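Local structure of amide synthase (Vibrio cholerae, 1L5A) at residues F364-S369 with L374-T379; D130-M135 with L337-P342. The protein is an amide synthase of vibriobactin biosynthesis, a nonribosomal peptide synthetase condensation enzyme that probably joins an acyl group to an amine. All blocks are in the same frame, centred on the assembly; numbering follows the deposited sequence.

Interaction 1 of 2, residues F364-S369 with L374-T379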
ATOM      1  N   PHE A 364      22.361   1.462 -25.704  1.00 32.83           N
ATOM      2  CA  PHE A 364      21.528   2.264 -26.587  1.00 39.15           C
ATOM      3  C   PHE A 364      20.967   3.359 -25.706  1.00 39.89           C
ATOM      4  O   PHE A 364      20.338   3.083 -24.687  1.00 44.13           O
ATOM      5  CB  PHE A 364      20.396   1.429 -27.199  1.00 41.04           C
ATOM      6  CG  PHE A 364      20.888   0.288 -28.027  1.00 42.71           C
ATOM      7  CD1 PHE A 364      20.810  -1.018 -27.554  1.00 40.81           C
ATOM      8  CD2 PHE A 364      21.524   0.527 -29.239  1.00 37.16           C
ATOM      9  CE1 PHE A 364      21.370  -2.076 -28.271  1.00 44.59           C
ATOM     10  CE2 PHE A 364      22.087  -0.523 -29.963  1.00 42.49           C
ATOM     11  CZ  PHE A 364      22.014  -1.827 -29.478  1.00 39.37           C
ATOM     12  N   THR A 365      21.218   4.604 -26.077  1.00 36.88           N
ATOM     13  CA  THR A 365      20.733   5.711 -25.282  1.00 37.20           C
ATOM     14  C   THR A 365      19.897   6.700 -26.073  1.00 40.89           C
ATOM     15  O   THR A 365      20.207   7.052 -27.206  1.00 38.93           O
ATOM     16  CB  THR A 365      21.889   6.437 -24.613  1.00 30.49           C
ATOM     17  OG1 THR A 365      22.273   5.714 -23.439  1.00 32.22           O
ATOM     18  CG2 THR A 365      21.488   7.851 -24.234  1.00 40.83           C
ATOM     19  N   PHE A 366      18.804   7.127 -25.465  1.00 41.83           N
ATOM     20  CA  PHE A 366      17.942   8.086 -26.117  1.00 41.67           C
ATOM     21  C   PHE A 366      17.911   9.336 -25.256  1.00 43.97           C
ATOM     22  O   PHE A 366      17.426   9.305 -24.123  1.00 42.21           O
ATOM     23  CB  PHE A 366      16.542   7.511 -26.274  1.00 36.61           C
ATOM     24  CG  PHE A 366      16.430   6.467 -27.345  1.00 39.66           C
ATOM     25  CD1 PHE A 366      16.462   5.115 -27.026  1.00 37.50           C
ATOM     26  CD2 PHE A 366      16.246   6.838 -28.683  1.00 36.53           C
ATOM     27  CE1 PHE A 366      16.302   4.130 -28.032  1.00 32.67           C
ATOM     28  CE2 PHE A 366      16.086   5.874 -29.687  1.00 31.15           C
ATOM     29  CZ  PHE A 366      16.113   4.516 -29.359  1.00 31.69           C
ATOM     30  N   ARG A 367      18.471  10.425 -25.773  1.00 41.61           N
ATOM     31  CA  ARG A 367      18.471  11.672 -25.027  1.00 48.36           C
ATOM     32  C   ARG A 367      17.613  12.693 -25.745  1.00 46.85           C
ATOM     33  O   ARG A 367      17.682  12.845 -26.967  1.00 49.68           O
ATOM     34  CB  ARG A 367      19.897  12.208 -24.817  1.00 49.31           C
ATOM     35  CG  ARG A 367      20.950  11.689 -25.806  1.00 59.08           C
ATOM     36  CD  ARG A 367      22.345  12.287 -25.536  1.00 49.59           C
ATOM     37  NE  ARG A 367      22.477  13.607 -26.143  1.00 59.16           N
ATOM     38  CZ  ARG A 367      22.739  13.818 -27.431  1.00 61.32           C
ATOM     39  NH1 ARG A 367      22.915  12.790 -28.252  1.00 57.19           N
ATOM     40  NH2 ARG A 367      22.788  15.063 -27.904  1.00 60.94           N
ATOM     41  N   GLY A 368      16.781  13.379 -24.972  1.00 46.51           N
ATOM     42  CA  GLY A 368      15.904  14.380 -25.539  1.00 42.69           C
ATOM     43  C   GLY A 368      14.439  14.047 -25.326  1.00 43.67           C
ATOM     44  O   GLY A 368      14.054  13.436 -24.320  1.00 34.82           O
ATOM     45  N   SER A 369      13.619  14.433 -26.296  1.00 45.04           N
ATOM     46  CA  SER A 369      12.189  14.216 -26.193  1.00 47.74           C
ATOM     47  C   SER A 369      11.505  14.324 -27.547  1.00 47.59           C
ATOM     48  O   SER A 369      11.804  15.217 -28.340  1.00 47.52           O
ATOM     49  CB  SER A 369      11.600  15.253 -25.239  1.00 51.51           C
ATOM     50  OG  SER A 369      10.188  15.245 -25.291  1.00 73.52           O
ATOM     51  N   LEU A 374      15.164  14.402 -30.437  1.00 54.56           N
ATOM     52  CA  LEU A 374      15.432  13.144 -29.761  1.00 53.06           C
ATOM     53  C   LEU A 374      16.553  12.430 -30.495  1.00 53.28           C
ATOM     54  O   LEU A 374      16.403  12.061 -31.663  1.00 52.76           O
ATOM     55  CB  LEU A 374      14.186  12.266 -29.772  1.00 49.45           C
ATOM     56  CG  LEU A 374      14.332  10.909 -29.094  1.00 44.90           C
ATOM     57  CD1 LEU A 374      14.489  11.103 -27.592  1.00 36.82           C
ATOM     58  CD2 LEU A 374      13.113  10.070 -29.408  1.00 40.78           C
ATOM     59  N   CYS A 375      17.677  12.235 -29.812  1.00 52.80           N
ATOM     60  CA  CYS A 375      18.822  11.558 -30.421  1.00 54.61           C
ATOM     61  C   CYS A 375      19.071  10.169 -29.831  1.00 51.57           C
ATOM     62  O   CYS A 375      18.693   9.883 -28.690  1.00 53.62           O
ATOM     63  CB  CYS A 375      20.087  12.409 -30.269  1.00 50.39           C
ATOM     64  SG  CYS A 375      19.890  14.081 -30.890  1.00 54.91           S
ATOM     65  N   LEU A 376      19.689   9.311 -30.638  1.00 46.00           N
ATOM     66  CA  LEU A 376      20.027   7.957 -30.237  1.00 40.63           C
ATOM     67  C   LEU A 376      21.536   7.847 -30.240  1.00 40.27           C
ATOM     68  O   LEU A 376      22.179   8.190 -31.225  1.00 44.16           O
ATOM     69  CB  LEU A 376      19.459   6.936 -31.222  1.00 37.48           C
ATOM     70  CG  LEU A 376      20.108   5.539 -31.145  1.00 32.81           C
ATOM     71  CD1 LEU A 376      19.922   4.956 -29.762  1.00 37.58           C
ATOM     72  CD2 LEU A 376      19.500   4.616 -32.176  1.00 32.78           C
ATOM     73  N   ASP A 377      22.101   7.385 -29.134  1.00 40.73           N
ATOM     74  CA  ASP A 377      23.540   7.222 -29.038  1.00 37.24           C
ATOM     75  C   ASP A 377      23.837   5.745 -28.889  1.00 42.95           C
ATOM     76  O   ASP A 377      23.340   5.109 -27.956  1.00 41.23           O
ATOM     77  CB  ASP A 377      24.098   7.948 -27.822  1.00 40.53           C
ATOM     78  CG  ASP A 377      23.771   9.420 -27.817  1.00 46.27           C
ATOM     79  OD1 ASP A 377      23.771  10.038 -28.904  1.00 44.74           O
ATOM     80  OD2 ASP A 377      23.531   9.961 -26.713  1.00 53.30           O
ATOM     81  N   ILE A 378      24.639   5.201 -29.804  1.00 40.47           N
ATOM     82  CA  ILE A 378      25.019   3.795 -29.741  1.00 38.49           C
ATOM     83  C   ILE A 378      26.465   3.749 -29.261  1.00 36.99           C
ATOM     84  O   ILE A 378      27.379   4.052 -30.010  1.00 44.91           O
ATOM     85  CB  ILE A 378      24.917   3.121 -31.121  1.00 39.82           C
ATOM     86  CG1 ILE A 378      23.585   3.482 -31.785  1.00 44.07           C
ATOM     87  CG2 ILE A 378      25.020   1.618 -30.973  1.00 36.38           C
ATOM     88  CD1 ILE A 378      22.382   3.087 -30.991  1.00 52.40           C
ATOM     89  N   THR A 379      26.665   3.371 -28.005  1.00 36.36           N
ATOM     90  CA  THR A 379      27.995   3.305 -27.413  1.00 32.88           C
ATOM     91  C   THR A 379      28.407   1.887 -27.014  1.00 38.78           C
ATOM     92  O   THR A 379      27.630   1.146 -26.410  1.00 36.45           O
ATOM     93  CB  THR A 379      28.050   4.176 -26.168  1.00 34.63           C
ATOM     94  OG1 THR A 379      27.849   5.539 -26.552  1.00 45.81           O
ATOM     95  CG2 THR A 379      29.377   4.020 -25.450  1.00 28.07           C
TER
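Thr365 and Asp377 exchange two backbone hydrogen bonds, N to O in each direction, with Asp377 N 2.7 Å from Thr365 O. The same exchange recurs at Arg367 and Cys375, where Cys375 N reaches Arg367 O at 2.9 Å. These two hydrogen-bonded pairs alternate with the non-hydrogen-bonded pairs Phe364-Ile378, Phe366-Leu376 and Gly368-Leu374, the ladder of an antiparallel beta hairpin within the four-stranded mixed sheet. Gly368 lies close to the turn.

Thr365, Arg367, Cys375 and Asp377 put their side chains on one face. There Arg367, its chain bent at chi3, reaches past Cys375 CB diagonally to Asp377, and NH1 forms a salt bridge with Asp377 OD1 at 3.0 Å. The bond is weak in angle, although the guanidinium and carboxylate planes are only 12° apart and OD1 lies at the guanidinium edge. Asp377 OD1 also hydrogen-bonds to Ser212 OG on the neighbouring strand 208-214, so OD1 has two partners, Arg367 and Ser212.

The other face is apolar and looks toward helices 234-249 and 387-409. Ile378 CD1 meets the Phe364 ring at its edge, near CD2, while Phe397 and His393 make edge-to-face contacts with that ring. At the turn end, Leu374 CD1 packs on the backbone at Ser369 N, 3.7 Å away. Leu376 CG is anti to the backbone N (chi1 162°), which carries CD1 over the face of Phe366 in a CH-pi contact, 4.0 Å from the ring centroid.

Interaction 2 of 2, residues D130-M135 with L337-P342; sequences DGYGMM and LPFESP
Met135 and Phe339 form the heart of this contact, a Met-aromatic pair in which the sulfur SD stands over the middle of the ring, 4.4 Å from its centroid and 12° off the normal. CG of Met135 occupies the position between the backbone N and the carbonyl carbon (chi1 89°), and a second bend at chi2 brings the thioether across the ring. On the way CG passes Phe339 CD1 at 3.5 Å. The opposite face of Phe339 is packed by Pro338, whose CG sits 4.0 Å above the ring plane, so the phenyl group is sandwiched between thioether and proline.

The aromatic pairing involves Tyr132. Its ring meets that of Phe339 obliquely, with planes at 76° and centroids 5.5 Å apart, and the nearest atoms are Tyr132 CE1 and Phe339 CZ at 3.6 Å. Met135 CE also lies over one face of Tyr132, linking the three side chains.

No polar bond crosses the contact; those of Asp130 run within its own segment and to a neighbouring loop. Asp130 is the N-cap of helix 131-150: its OD1 accepts from Gly133 N at 2.8 Å and also takes part in a salt bridge with Arg263, while OD2 receives the backbone N-H groups of Met275 and Val276. Asp130 and Gly131 close the HHxxxDG signature of condensation domains, and this network is consistent with a structural role for the aspartate.

Since no hydrogen bond spans the two segments, the helix start and the loop are joined here by apolar packing and a sulfur-ring contact, without directional polar bonds, over a small, partly solvent-accessible patch.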
ATOM      1  N   ASP A 130      23.263   9.081  -8.550  1.00 19.40           N
ATOM      2  CA  ASP A 130      23.037   8.471  -9.855  1.00 17.47           C
ATOM      3  C   ASP A 130      22.521   9.558 -10.794  1.00 24.66           C
ATOM      4  O   ASP A 130      22.532  10.736 -10.448  1.00 24.18           O
ATOM      5  CB  ASP A 130      22.036   7.303  -9.793  1.00 20.13           C
ATOM      6  CG  ASP A 130      20.733   7.654  -9.066  1.00 33.56           C
ATOM      7  OD1 ASP A 130      20.229   8.799  -9.221  1.00 31.55           O
ATOM      8  OD2 ASP A 130      20.202   6.762  -8.349  1.00 27.75           O
ATOM      9  N   GLY A 131      22.051   9.174 -11.971  1.00 20.14           N
ATOM     10  CA  GLY A 131      21.585  10.180 -12.908  1.00 19.70           C
ATOM     11  C   GLY A 131      20.430  11.005 -12.407  1.00 24.55           C
ATOM     12  O   GLY A 131      20.448  12.237 -12.450  1.00 32.43           O
ATOM     13  N   TYR A 132      19.415  10.317 -11.913  1.00 31.46           N
ATOM     14  CA  TYR A 132      18.213  10.971 -11.422  1.00 30.39           C
ATOM     15  C   TYR A 132      18.590  11.925 -10.270  1.00 30.60           C
ATOM     16  O   TYR A 132      18.064  13.048 -10.179  1.00 24.21           O
ATOM     17  CB  TYR A 132      17.184   9.905 -10.986  1.00 22.69           C
ATOM     18  CG  TYR A 132      15.769  10.421 -10.830  1.00 33.98           C
ATOM     19  CD1 TYR A 132      14.844  10.308 -11.874  1.00 35.69           C
ATOM     20  CD2 TYR A 132      15.348  11.023  -9.636  1.00 26.29           C
ATOM     21  CE1 TYR A 132      13.515  10.787 -11.733  1.00 26.91           C
ATOM     22  CE2 TYR A 132      14.046  11.494  -9.487  1.00 35.61           C
ATOM     23  CZ  TYR A 132      13.131  11.374 -10.539  1.00 37.46           C
ATOM     24  OH  TYR A 132      11.836  11.838 -10.387  1.00 35.15           O
ATOM     25  N   GLY A 133      19.502  11.489  -9.403  1.00 24.68           N
ATOM     26  CA  GLY A 133      19.925  12.359  -8.315  1.00 24.56           C
ATOM     27  C   GLY A 133      20.530  13.660  -8.867  1.00 30.32           C
ATOM     28  O   GLY A 133      20.253  14.770  -8.370  1.00 18.43           O
ATOM     29  N   MET A 134      21.341  13.517  -9.918  1.00 20.19           N
ATOM     30  CA  MET A 134      21.988  14.637 -10.546  1.00 22.41           C
ATOM     31  C   MET A 134      20.963  15.644 -11.048  1.00 28.23           C
ATOM     32  O   MET A 134      21.066  16.851 -10.764  1.00 27.93           O
ATOM     33  CB  MET A 134      22.863  14.160 -11.706  1.00 20.06           C
ATOM     34  CG  MET A 134      23.799  15.232 -12.258  1.00 29.79           C
ATOM     35  SD  MET A 134      25.033  15.877 -11.053  1.00 37.65           S
ATOM     36  CE  MET A 134      24.495  17.358 -10.879  1.00 33.33           C
ATOM     37  N   MET A 135      19.964  15.173 -11.788  1.00 30.44           N
ATOM     38  CA  MET A 135      18.982  16.124 -12.277  1.00 28.14           C
ATOM     39  C   MET A 135      18.198  16.736 -11.121  1.00 23.50           C
ATOM     40  O   MET A 135      17.864  17.920 -11.185  1.00 29.91           O
ATOM     41  CB  MET A 135      18.072  15.496 -13.349  1.00 30.23           C
ATOM     42  CG  MET A 135      16.838  14.815 -12.897  1.00 36.93           C
ATOM     43  SD  MET A 135      15.485  15.932 -12.458  1.00 34.15           S
ATOM     44  CE  MET A 135      14.552  14.707 -11.520  1.00 27.01           C
ATOM     45  N   LEU A 337      17.160   9.297 -21.592  1.00 36.55           N
ATOM     46  CA  LEU A 337      17.505  10.537 -20.893  1.00 37.47           C
ATOM     47  C   LEU A 337      16.566  11.633 -21.385  1.00 36.97           C
ATOM     48  O   LEU A 337      16.875  12.343 -22.347  1.00 39.04           O
ATOM     49  CB  LEU A 337      18.959  10.883 -21.178  1.00 33.04           C
ATOM     50  CG  LEU A 337      19.851   9.707 -20.759  1.00 41.11           C
ATOM     51  CD1 LEU A 337      21.304  10.101 -20.908  1.00 31.61           C
ATOM     52  CD2 LEU A 337      19.531   9.280 -19.320  1.00 30.30           C
ATOM     53  N   PRO A 338      15.415  11.792 -20.706  1.00 32.90           N
ATOM     54  CA  PRO A 338      14.343  12.749 -20.990  1.00 33.81           C
ATOM     55  C   PRO A 338      14.377  14.134 -20.379  1.00 37.74           C
ATOM     56  O   PRO A 338      13.749  15.057 -20.899  1.00 44.85           O
ATOM     57  CB  PRO A 338      13.115  11.993 -20.519  1.00 32.14           C
ATOM     58  CG  PRO A 338      13.615  11.408 -19.211  1.00 27.49           C
ATOM     59  CD  PRO A 338      15.060  10.961 -19.536  1.00 27.45           C
ATOM     60  N   PHE A 339      15.090  14.284 -19.276  1.00 43.23           N
ATOM     61  CA  PHE A 339      15.144  15.560 -18.560  1.00 42.09           C
ATOM     62  C   PHE A 339      15.872  16.735 -19.209  1.00 37.94           C
ATOM     63  O   PHE A 339      16.958  16.577 -19.762  1.00 42.26           O
ATOM     64  CB  PHE A 339      15.716  15.290 -17.182  1.00 42.36           C
ATOM     65  CG  PHE A 339      14.964  14.235 -16.428  1.00 45.99           C
ATOM     66  CD1 PHE A 339      15.641  13.190 -15.805  1.00 35.32           C
ATOM     67  CD2 PHE A 339      13.574  14.311 -16.309  1.00 49.11           C
ATOM     68  CE1 PHE A 339      14.950  12.242 -15.068  1.00 45.95           C
ATOM     69  CE2 PHE A 339      12.867  13.368 -15.575  1.00 47.45           C
ATOM     70  CZ  PHE A 339      13.554  12.329 -14.949  1.00 48.95           C
ATOM     71  N   GLU A 340      15.262  17.914 -19.132  1.00 33.95           N
ATOM     72  CA  GLU A 340      15.841  19.130 -19.705  1.00 39.95           C
ATOM     73  C   GLU A 340      16.908  19.682 -18.775  1.00 39.35           C
ATOM     74  O   GLU A 340      16.894  19.404 -17.579  1.00 42.81           O
ATOM     75  CB  GLU A 340      14.778  20.220 -19.874  1.00 46.31           C
ATOM     76  CG  GLU A 340      13.488  19.789 -20.544  1.00 59.07           C
ATOM     77  CD  GLU A 340      12.430  20.880 -20.502  1.00 64.85           C
ATOM     78  OE1 GLU A 340      12.625  21.935 -21.153  1.00 73.20           O
ATOM     79  OE2 GLU A 340      11.405  20.688 -19.812  1.00 66.05           O
ATOM     80  N   SER A 341      17.823  20.473 -19.314  1.00 36.84           N
ATOM     81  CA  SER A 341      18.847  21.070 -18.476  1.00 38.56           C
ATOM     82  C   SER A 341      18.140  22.106 -17.574  1.00 37.48           C
ATOM     83  O   SER A 341      17.072  22.627 -17.917  1.00 33.66           O
ATOM     84  CB  SER A 341      19.918  21.721 -19.351  1.00 41.94           C
ATOM     85  OG  SER A 341      19.352  22.727 -20.165  1.00 50.88           O
ATOM     86  N   PRO A 342      18.713  22.407 -16.400  1.00 33.09           N
ATOM     87  CA  PRO A 342      18.070  23.379 -15.502  1.00 32.48           C
ATOM     88  C   PRO A 342      17.961  24.788 -16.100  1.00 33.15           C
ATOM     89  O   PRO A 342      18.884  25.261 -16.768  1.00 33.12           O
ATOM     90  CB  PRO A 342      18.962  23.335 -14.267  1.00 33.38           C
ATOM     91  CG  PRO A 342      20.342  23.098 -14.863  1.00 33.12           C
ATOM     92  CD  PRO A 342      20.066  22.050 -15.930  1.00 33.10           C
TER

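Overall arrangement
Interactions 1 and 2 meet at Leu337, their centres about 14 Å apart. Leu337 ends strand 333-337, which runs parallel to strand 362-368 on the side away from strand 374-381. Two probable hydrogen bonds fasten it there, Leu337 N to Phe366 O and Gly368 N to Leu337 O, the latter at 2.8 Å. From this edge the 337-342 segment crosses to strand 348-356 in the other sheet, passing the start of helix 131-150 in interaction 2. The hairpin belongs to one sheet; the loop bridges both. As in related condensation domains, the HHxxxDG motif, which runs into the start of that helix, probably marks the active site, so interaction 2 begins on it, the hairpin lying beyond the loop.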